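Local coordinates for BH1478 protein (Bacillus halodurans, PDB 2QUP) that is of unknown function but folds mainly into four helices, as a member of the DUF327 family, at residues I101-L115 / I129-I143. Residues are numbered along the deposited sequence; the frame is centred on the assembly and turned at random.
Sequences IYKIVKEVDRKLLDL and ILNMVGEIKGLLINI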
ATOM      1  N   ILE A 101      -0.994   6.926  11.125  1.00 19.92           N
ATOM      2  CA  ILE A 101      -0.331   5.925  10.321  1.00 22.04           C
ATOM      3  C   ILE A 101      -0.925   4.565  10.632  1.00 25.69           C
ATOM      4  O   ILE A 101      -1.335   3.836   9.732  1.00 33.62           O
ATOM      5  CB  ILE A 101       1.196   5.926  10.647  1.00 24.61           C
ATOM      6  CG1 ILE A 101       1.841   7.255  10.199  1.00 28.25           C
ATOM      7  CG2 ILE A 101       1.918   4.739  10.012  1.00 27.36           C
ATOM      8  CD1 ILE A 101       3.393   7.283  10.299  1.00 22.27           C
ATOM      9  N   TYR A 102      -1.002   4.252  11.922  1.00 20.05           N
ATOM     10  CA  TYR A 102      -1.611   3.011  12.393  1.00 22.95           C
ATOM     11  C   TYR A 102      -3.089   2.900  12.036  1.00 18.94           C
ATOM     12  O   TYR A 102      -3.547   1.807  11.705  1.00 20.15           O
ATOM     13  CB  TYR A 102      -1.471   2.880  13.898  1.00 18.99           C
ATOM     14  CG  TYR A 102      -0.038   2.762  14.344  1.00 13.08           C
ATOM     15  CD1 TYR A 102       0.953   2.296  13.480  1.00 26.49           C
ATOM     16  CD2 TYR A 102       0.327   3.113  15.630  1.00 21.78           C
ATOM     17  CE1 TYR A 102       2.294   2.186  13.906  1.00 20.07           C
ATOM     18  CE2 TYR A 102       1.670   2.999  16.053  1.00 19.88           C
ATOM     19  CZ  TYR A 102       2.626   2.544  15.180  1.00 18.49           C
ATOM     20  OH  TYR A 102       3.951   2.433  15.606  1.00 31.44           O
ATOM     21  N   LYS A 103      -3.815   4.014  12.094  1.00 20.97           N
ATOM     22  CA  LYS A 103      -5.235   4.020  11.735  1.00 23.52           C
ATOM     23  C   LYS A 103      -5.456   3.700  10.248  1.00 28.72           C
ATOM     24  O   LYS A 103      -6.475   3.113   9.863  1.00 39.34           O
ATOM     25  CB  LYS A 103      -5.880   5.367  12.069  1.00 26.51           C
ATOM     26  CG  LYS A 103      -7.420   5.406  11.817  1.00 30.63           C
ATOM     27  CD  LYS A 103      -7.971   6.790  11.355  1.00 42.70           C
ATOM     28  CE  LYS A 103      -7.473   7.253   9.957  1.00 55.14           C
ATOM     29  NZ  LYS A 103      -8.323   6.852   8.778  1.00 46.06           N
ATOM     30  N   ILE A 104      -4.511   4.108   9.414  1.00 25.65           N
ATOM     31  CA  ILE A 104      -4.583   3.839   7.984  1.00 25.32           C
ATOM     32  C   ILE A 104      -4.317   2.355   7.725  1.00 24.01           C
ATOM     33  O   ILE A 104      -5.090   1.697   7.024  1.00 24.29           O
ATOM     34  CB  ILE A 104      -3.599   4.748   7.190  1.00 27.07           C
ATOM     35  CG1 ILE A 104      -4.067   6.199   7.214  1.00 21.55           C
ATOM     36  CG2 ILE A 104      -3.468   4.311   5.741  1.00 19.61           C
ATOM     37  CD1 ILE A 104      -2.925   7.157   6.967  1.00 34.76           C
ATOM     38  N   VAL A 105      -3.250   1.828   8.327  1.00 23.51           N
ATOM     39  CA  VAL A 105      -2.950   0.397   8.288  1.00 25.52           C
ATOM     40  C   VAL A 105      -4.085  -0.508   8.730  1.00 25.30           C
ATOM     41  O   VAL A 105      -4.341  -1.548   8.107  1.00 30.40           O
ATOM     42  CB  VAL A 105      -1.699   0.047   9.087  1.00 23.88           C
ATOM     43  CG1 VAL A 105      -1.440  -1.460   9.039  1.00 24.20           C
ATOM     44  CG2 VAL A 105      -0.534   0.798   8.532  1.00 23.46           C
ATOM     45  N   LYS A 106      -4.767  -0.108   9.791  1.00 32.50           N
ATOM     46  CA  LYS A 106      -5.959  -0.805  10.244  1.00 35.48           C
ATOM     47  C   LYS A 106      -7.121  -0.750   9.254  1.00 38.38           C
ATOM     48  O   LYS A 106      -7.846  -1.736   9.091  1.00 42.35           O
ATOM     49  CB  LYS A 106      -6.351  -0.377  11.667  1.00 38.47           C
ATOM     50  CG  LYS A 106      -5.266  -0.784  12.736  1.00 49.98           C
ATOM     51  CD  LYS A 106      -5.714  -0.647  14.211  1.00 39.04           C
ATOM     52  CE  LYS A 106      -6.174   0.776  14.553  1.00 57.22           C
ATOM     53  NZ  LYS A 106      -5.149   1.576  15.286  1.00 50.03           N
ATOM     54  N   GLU A 107      -7.283   0.369   8.564  1.00 32.22           N
ATOM     55  CA  GLU A 107      -8.337   0.476   7.549  1.00 29.85           C
ATOM     56  C   GLU A 107      -8.024  -0.309   6.283  1.00 30.25           C
ATOM     57  O   GLU A 107      -8.940  -0.755   5.597  1.00 32.46           O
ATOM     58  CB  GLU A 107      -8.586   1.925   7.171  1.00 34.46           C
ATOM     59  CG  GLU A 107      -9.803   2.562   7.819  1.00 55.56           C
ATOM     60  CD  GLU A 107     -11.104   1.844   7.494  1.00 67.64           C
ATOM     61  OE1 GLU A 107     -11.924   1.660   8.425  1.00 71.86           O
ATOM     62  OE2 GLU A 107     -11.309   1.475   6.316  1.00 73.51           O
ATOM     63  N   VAL A 108      -6.732  -0.447   5.967  1.00 24.22           N
ATOM     64  CA  VAL A 108      -6.271  -1.250   4.848  1.00 23.88           C
ATOM     65  C   VAL A 108      -6.640  -2.711   5.102  1.00 28.66           C
ATOM     66  O   VAL A 108      -7.239  -3.353   4.236  1.00 22.30           O
ATOM     67  CB  VAL A 108      -4.702  -1.137   4.624  1.00 24.18           C
ATOM     68  CG1 VAL A 108      -4.226  -2.195   3.647  1.00 20.91           C
ATOM     69  CG2 VAL A 108      -4.320   0.223   4.061  1.00 15.82           C
ATOM     70  N   ASP A 109      -6.282  -3.209   6.295  1.00 28.20           N
ATOM     71  CA  ASP A 109      -6.614  -4.562   6.729  1.00 27.66           C
ATOM     72  C   ASP A 109      -8.122  -4.812   6.602  1.00 22.87           C
ATOM     73  O   ASP A 109      -8.523  -5.777   5.967  1.00 24.37           O
ATOM     74  CB  ASP A 109      -6.162  -4.770   8.174  1.00 28.64           C
ATOM     75  CG  ASP A 109      -6.237  -6.224   8.608  1.00 41.56           C
ATOM     76  OD1 ASP A 109      -7.204  -6.581   9.302  1.00 26.70           O
ATOM     77  OD2 ASP A 109      -5.322  -7.011   8.275  1.00 46.84           O
ATOM     78  N   ARG A 110      -8.937  -3.930   7.173  1.00 23.30           N
ATOM     79  CA  ARG A 110     -10.406  -4.003   7.040  1.00 24.05           C
ATOM     80  C   ARG A 110     -10.845  -4.195   5.593  1.00 31.16           C
ATOM     81  O   ARG A 110     -11.604  -5.120   5.293  1.00 32.38           O
ATOM     82  CB  ARG A 110     -11.032  -2.724   7.552  1.00 30.57           C
ATOM     83  CG  ARG A 110     -11.650  -2.814   8.937  1.00 48.87           C
ATOM     84  CD  ARG A 110     -13.087  -2.307   8.941  1.00 58.76           C
ATOM     85  NE  ARG A 110     -13.291  -1.119   8.101  1.00 73.34           N
ATOM     86  CZ  ARG A 110     -14.172  -1.025   7.099  1.00 77.95           C
ATOM     87  NH1 ARG A 110     -14.953  -2.048   6.781  1.00 81.87           N
ATOM     88  NH2 ARG A 110     -14.275   0.102   6.409  1.00 79.84           N
ATOM     89  N   LYS A 111     -10.351  -3.317   4.709  1.00 28.75           N
ATOM     90  CA  LYS A 111     -10.639  -3.359   3.272  1.00 27.77           C
ATOM     91  C   LYS A 111     -10.182  -4.627   2.536  1.00 21.58           C
ATOM     92  O   LYS A 111     -10.901  -5.128   1.681  1.00 24.60           O
ATOM     93  CB  LYS A 111     -10.106  -2.098   2.561  1.00 31.58           C
ATOM     94  CG  LYS A 111     -10.877  -0.783   2.829  1.00 28.62           C
ATOM     95  CD  LYS A 111     -12.405  -0.970   2.811  1.00 43.55           C
ATOM     96  CE  LYS A 111     -13.149   0.326   3.145  1.00 44.75           C
ATOM     97  NZ  LYS A 111     -14.644   0.146   3.255  1.00 41.93           N
ATOM     98  N   LEU A 112      -8.984  -5.110   2.856  0.50 18.57           N
ATOM     99  CA  LEU A 112      -8.473  -6.343   2.293  0.50 18.19           C
ATOM    100  C   LEU A 112      -9.373  -7.539   2.585  0.50 24.90           C
ATOM    101  O   LEU A 112      -9.625  -8.360   1.695  0.50 26.00           O
ATOM    102  CB  LEU A 112      -7.047  -6.611   2.792  0.50 16.25           C
ATOM    103  CG  LEU A 112      -5.993  -5.775   2.082  0.50  2.51           C
ATOM    104  CD1 LEU A 112      -4.549  -6.059   2.663  0.50  2.72           C
ATOM    105  CD2 LEU A 112      -6.036  -6.043   0.546  0.50  2.00           C
ATOM    106  N   LEU A 113      -9.878  -7.615   3.819  1.00 27.41           N
ATOM    107  CA  LEU A 113     -10.774  -8.697   4.234  1.00 25.66           C
ATOM    108  C   LEU A 113     -12.097  -8.586   3.486  1.00 27.89           C
ATOM    109  O   LEU A 113     -12.667  -9.591   3.093  1.00 29.86           O
ATOM    110  CB  LEU A 113     -11.020  -8.644   5.744  1.00 21.60           C
ATOM    111  CG  LEU A 113      -9.855  -8.977   6.684  1.00 27.72           C
ATOM    112  CD1 LEU A 113     -10.200  -8.593   8.137  1.00 21.63           C
ATOM    113  CD2 LEU A 113      -9.486 -10.443   6.590  1.00 25.41           C
ATOM    114  N   ASP A 114     -12.558  -7.359   3.265  1.00 26.33           N
ATOM    115  CA  ASP A 114     -13.816  -7.112   2.540  1.00 30.02           C
ATOM    116  C   ASP A 114     -13.722  -7.431   1.055  1.00 32.94           C
ATOM    117  O   ASP A 114     -14.724  -7.755   0.390  1.00 24.27           O
ATOM    118  CB  ASP A 114     -14.228  -5.652   2.698  1.00 32.79           C
ATOM    119  CG  ASP A 114     -14.829  -5.361   4.050  1.00 38.59           C
ATOM    120  OD1 ASP A 114     -15.114  -4.177   4.302  1.00 42.01           O
ATOM    121  OD2 ASP A 114     -15.018  -6.306   4.854  1.00 42.90           O
ATOM    122  N   LEU A 115     -12.508  -7.310   0.548  1.00 20.09           N
ATOM    123  CA  LEU A 115     -12.186  -7.633  -0.822  1.00 27.63           C
ATOM    124  C   LEU A 115     -12.170  -9.138  -1.043  1.00 29.21           C
ATOM    125  O   LEU A 115     -12.778  -9.618  -1.991  1.00 27.89           O
ATOM    126  CB  LEU A 115     -10.813  -7.039  -1.192  1.00 27.27           C
ATOM    127  CG  LEU A 115     -10.262  -7.332  -2.585  1.00 28.84           C
ATOM    128  CD1 LEU A 115     -11.117  -6.671  -3.664  1.00 23.92           C
ATOM    129  CD2 LEU A 115      -8.834  -6.851  -2.687  1.00 24.36           C
ATOM    130  N   ILE A 129     -14.978  -4.458  -7.920  1.00 26.75           N
ATOM    131  CA  ILE A 129     -13.627  -4.931  -7.551  1.00 26.87           C
ATOM    132  C   ILE A 129     -12.526  -3.898  -7.838  1.00 29.17           C
ATOM    133  O   ILE A 129     -11.675  -3.621  -6.990  1.00 28.88           O
ATOM    134  CB  ILE A 129     -13.328  -6.312  -8.173  1.00 30.56           C
ATOM    135  CG1 ILE A 129     -14.330  -7.341  -7.628  1.00 34.55           C
ATOM    136  CG2 ILE A 129     -11.885  -6.743  -7.920  1.00 23.28           C
ATOM    137  CD1 ILE A 129     -13.954  -8.784  -7.804  1.00 49.54           C
ATOM    138  N   LEU A 130     -12.589  -3.299  -9.026  1.00 30.00           N
ATOM    139  CA  LEU A 130     -11.785  -2.137  -9.371  1.00 24.65           C
ATOM    140  C   LEU A 130     -11.872  -0.998  -8.357  1.00 24.93           C
ATOM    141  O   LEU A 130     -10.840  -0.461  -7.933  1.00 19.86           O
ATOM    142  CB  LEU A 130     -12.130  -1.661 -10.783  1.00 22.00           C
ATOM    143  CG  LEU A 130     -11.150  -0.793 -11.554  1.00 34.69           C
ATOM    144  CD1 LEU A 130      -9.716  -1.399 -11.518  1.00 22.35           C
ATOM    145  CD2 LEU A 130     -11.680  -0.673 -12.970  1.00 23.83           C
ATOM    146  N   ASN A 131     -13.088  -0.633  -7.948  1.00 23.25           N
ATOM    147  CA  ASN A 131     -13.287   0.413  -6.938  1.00 24.32           C
ATOM    148  C   ASN A 131     -12.638   0.087  -5.613  1.00 26.29           C
ATOM    149  O   ASN A 131     -11.978   0.946  -5.029  1.00 33.58           O
ATOM    150  CB  ASN A 131     -14.767   0.714  -6.736  1.00 26.17           C
ATOM    151  CG  ASN A 131     -15.395   1.360  -7.960  1.00 50.96           C
ATOM    152  OD1 ASN A 131     -14.810   2.254  -8.581  1.00 62.65           O
ATOM    153  ND2 ASN A 131     -16.589   0.904  -8.318  1.00 65.49           N
ATOM    154  N   MET A 132     -12.792  -1.174  -5.193  1.00 30.18           N
ATOM    155  CA  MET A 132     -12.241  -1.677  -3.936  0.50 25.65           C
ATOM    156  C   MET A 132     -10.721  -1.585  -3.916  1.00 29.96           C
ATOM    157  O   MET A 132     -10.130  -1.192  -2.907  1.00 33.65           O
ATOM    158  CB  MET A 132     -12.673  -3.135  -3.697  0.50 28.03           C
ATOM    159  CG  MET A 132     -14.158  -3.332  -3.354  0.50 26.48           C
ATOM    160  SD  MET A 132     -14.668  -5.073  -3.431  0.50 24.19           S
ATOM    161  CE  MET A 132     -16.438  -4.904  -3.734  0.50 23.38           C
ATOM    162  N   VAL A 133     -10.085  -1.956  -5.029  1.00 28.19           N
ATOM    163  CA  VAL A 133      -8.623  -1.846  -5.110  1.00 29.19           C
ATOM    164  C   VAL A 133      -8.149  -0.384  -5.212  1.00 28.70           C
ATOM    165  O   VAL A 133      -7.032  -0.065  -4.856  1.00 16.96           O
ATOM    166  CB  VAL A 133      -8.004  -2.748  -6.219  1.00 35.15           C
ATOM    167  CG1 VAL A 133      -8.562  -4.189  -6.146  1.00 27.96           C
ATOM    168  CG2 VAL A 133      -8.203  -2.149  -7.610  1.00 31.98           C
ATOM    169  N   GLY A 134      -9.007   0.508  -5.688  1.00 20.45           N
ATOM    170  CA  GLY A 134      -8.618   1.895  -5.903  1.00 26.94           C
ATOM    171  C   GLY A 134      -8.693   2.632  -4.585  1.00 23.01           C
ATOM    172  O   GLY A 134      -7.951   3.574  -4.353  1.00 29.41           O
ATOM    173  N   GLU A 135      -9.598   2.167  -3.722  1.00 28.24           N
ATOM    174  CA  GLU A 135      -9.726   2.611  -2.339  1.00 24.17           C
ATOM    175  C   GLU A 135      -8.530   2.224  -1.523  1.00 22.09           C
ATOM    176  O   GLU A 135      -8.001   3.029  -0.785  1.00 27.44           O
ATOM    177  CB  GLU A 135     -10.892   1.906  -1.704  1.00 26.13           C
ATOM    178  CG  GLU A 135     -12.125   2.722  -1.653  1.00 36.57           C
ATOM    179  CD  GLU A 135     -13.074   2.176  -0.636  1.00 55.64           C
ATOM    180  OE1 GLU A 135     -14.051   1.522  -1.051  1.00 58.45           O
ATOM    181  OE2 GLU A 135     -12.823   2.375   0.577  1.00 62.49           O
ATOM    182  N   ILE A 136      -8.169   0.958  -1.627  1.00 14.41           N
ATOM    183  CA  ILE A 136      -6.993   0.410  -0.954  1.00 22.88           C
ATOM    184  C   ILE A 136      -5.789   1.236  -1.324  1.00 11.90           C
ATOM    185  O   ILE A 136      -5.100   1.724  -0.432  1.00 34.76           O
ATOM    186  CB  ILE A 136      -6.805  -1.098  -1.274  1.00 18.20           C
ATOM    187  CG1 ILE A 136      -7.905  -1.899  -0.555  1.00 15.35           C
ATOM    188  CG2 ILE A 136      -5.380  -1.598  -0.861  1.00 17.57           C
ATOM    189  CD1 ILE A 136      -8.267  -3.249  -1.196  1.00 22.18           C
ATOM    190  N   LYS A 137      -5.555   1.428  -2.633  1.00 17.38           N
ATOM    191  CA  LYS A 137      -4.410   2.231  -3.121  1.00 16.37           C
ATOM    192  C   LYS A 137      -4.433   3.623  -2.494  1.00 28.71           C
ATOM    193  O   LYS A 137      -3.402   4.111  -2.037  1.00 17.46           O
ATOM    194  CB  LYS A 137      -4.429   2.379  -4.643  1.00 23.53           C
ATOM    195  CG  LYS A 137      -3.274   3.196  -5.195  1.00 18.77           C
ATOM    196  CD  LYS A 137      -3.518   3.703  -6.603  1.00 23.30           C
ATOM    197  CE  LYS A 137      -2.229   4.348  -7.140  1.00 31.56           C
ATOM    198  NZ  LYS A 137      -2.215   4.472  -8.628  1.00 24.89           N
ATOM    199  N   GLY A 138      -5.620   4.233  -2.433  1.00 15.56           N
ATOM    200  CA  GLY A 138      -5.800   5.516  -1.759  1.00 22.92           C
ATOM    201  C   GLY A 138      -5.370   5.535  -0.305  1.00 30.33           C
ATOM    202  O   GLY A 138      -4.681   6.451   0.132  1.00 37.01           O
ATOM    203  N   LEU A 139      -5.753   4.513   0.447  1.00 24.00           N
ATOM    204  CA  LEU A 139      -5.217   4.332   1.783  1.00 23.14           C
ATOM    205  C   LEU A 139      -3.690   4.087   1.756  1.00 20.69           C
ATOM    206  O   LEU A 139      -2.943   4.669   2.555  1.00 25.75           O
ATOM    207  CB  LEU A 139      -5.959   3.205   2.493  1.00 24.67           C
ATOM    208  CG  LEU A 139      -7.468   3.453   2.688  1.00 29.13           C
ATOM    209  CD1 LEU A 139      -8.199   2.183   3.089  1.00 33.47           C
ATOM    210  CD2 LEU A 139      -7.690   4.529   3.711  1.00 23.59           C
ATOM    211  N   LEU A 140      -3.230   3.262   0.833  1.00 24.57           N
ATOM    212  CA  LEU A 140      -1.810   2.829   0.830  1.00 15.72           C
ATOM    213  C   LEU A 140      -0.796   3.949   0.683  1.00 28.48           C
ATOM    214  O   LEU A 140       0.280   3.958   1.325  1.00 23.35           O
ATOM    215  CB  LEU A 140      -1.571   1.826  -0.294  1.00 22.88           C
ATOM    216  CG  LEU A 140      -1.952   0.352  -0.098  1.00 24.83           C
ATOM    217  CD1 LEU A 140      -1.611  -0.412  -1.357  1.00 10.24           C
ATOM    218  CD2 LEU A 140      -1.289  -0.296   1.112  1.00 21.40           C
ATOM    219  N   ILE A 141      -1.102   4.874  -0.215  1.00 20.49           N
ATOM    220  CA  ILE A 141      -0.178   5.971  -0.486  1.00 29.85           C
ATOM    221  C   ILE A 141      -0.124   6.967   0.684  1.00 29.79           C
ATOM    222  O   ILE A 141       0.847   7.698   0.842  1.00 37.21           O
ATOM    223  CB  ILE A 141      -0.485   6.678  -1.841  1.00 29.19           C
ATOM    224  CG1 ILE A 141      -1.916   7.211  -1.868  1.00 32.50           C
ATOM    225  CG2 ILE A 141      -0.256   5.741  -3.027  1.00 29.17           C
ATOM    226  CD1 ILE A 141      -2.256   7.999  -3.116  1.00 34.90           C
ATOM    227  N   ASN A 142      -1.176   6.992   1.501  1.00 37.30           N
ATOM    228  CA  ASN A 142      -1.206   7.833   2.694  1.00 33.68           C
ATOM    229  C   ASN A 142      -0.446   7.280   3.901  1.00 36.77           C
ATOM    230  O   ASN A 142      -0.362   7.958   4.922  1.00 36.85           O
ATOM    231  CB  ASN A 142      -2.631   8.071   3.132  1.00 34.66           C
ATOM    232  CG  ASN A 142      -3.433   8.851   2.126  1.00 41.56           C
ATOM    233  OD1 ASN A 142      -2.900   9.637   1.354  1.00 42.28           O
ATOM    234  ND2 ASN A 142      -4.738   8.644   2.145  1.00 50.36           N
ATOM    235  N   ILE A 143       0.064   6.052   3.806  1.00 32.05           N
ATOM    236  CA  ILE A 143       0.730   5.410   4.948  1.00 26.03           C
ATOM    237  C   ILE A 143       1.968   6.195   5.291  1.00 26.92           C
ATOM    238  O   ILE A 143       2.146   6.604   6.441  1.00 29.13           O
ATOM    239  CB  ILE A 143       1.083   3.891   4.729  1.00 24.67           C
ATOM    240  CG1 ILE A 143      -0.178   3.025   4.825  1.00 26.74           C
ATOM    241  CG2 ILE A 143       1.962   3.402   5.874  1.00 25.84           C
ATOM    242  CD1 ILE A 143      -0.062   1.630   4.203  1.00 19.38           C
TER
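Knobs-into-holes packing joins two antiparallel neighbours of an all-helical fold here: helices 98-120 and 126-144, linked by a short connection, form a hairpin, and in segments 101-115 and 129-143 the axes approach to 9.2 Å, with 155° between their directions. Leu139 is the central knob, seated among Ile104, Glu107, Val108 and Lys111. Its CB lies 3.7 Å from Val108 CG2, the two side chains running alongside each other in opposite senses, while Leu139 CD1 reaches the CB of Glu107 and the CG of Lys111. Branched, apolar Ile104, Val108, Leu115, Ile136, Leu139 and Ile143 suit this seam because their methyls fill the spaces between turns; Glu107 and Lys111 lend it only the aliphatic parts of their chains. Ile104 does so twice: its CG2 presses on Ile143 CG1 at 3.6 Å, and its CD1 touches the carbonyl O of Asn142 (3.4 Å). Toward the other end Leu115 is the second knob, among Ile129, Met132, Val133 and Ile136. With CG anti to the backbone N (chi1 177°), its two methyls divide the work, CD1 meeting Met132 CB at 3.9 Å and CD2 meeting Ile136 CD1. Tyr69 of helix 63-88 packs on Leu115, Val133 and Ile136, tying the hairpin to the rest of the bundle.

Charged residues border this apolar seam. Glu107 bends its carboxylate to Arg110, which grips it side-on through NE and NH2; Arg110 NH1 also pairs with Asp114 OD1. An alanine at Glu107 would keep the CB against Leu139 CD1 but would probably cost Arg110 that side-on grip, leaving its guanidinium to the Asp114 pairing and freer to turn. Lysine suits position 111 because its aliphatic stem can cover Ile136 and Leu139 while its amine extends toward Glu135, where Lys111 NZ makes a long salt bridge of 3.9 Å to Glu135 OE2.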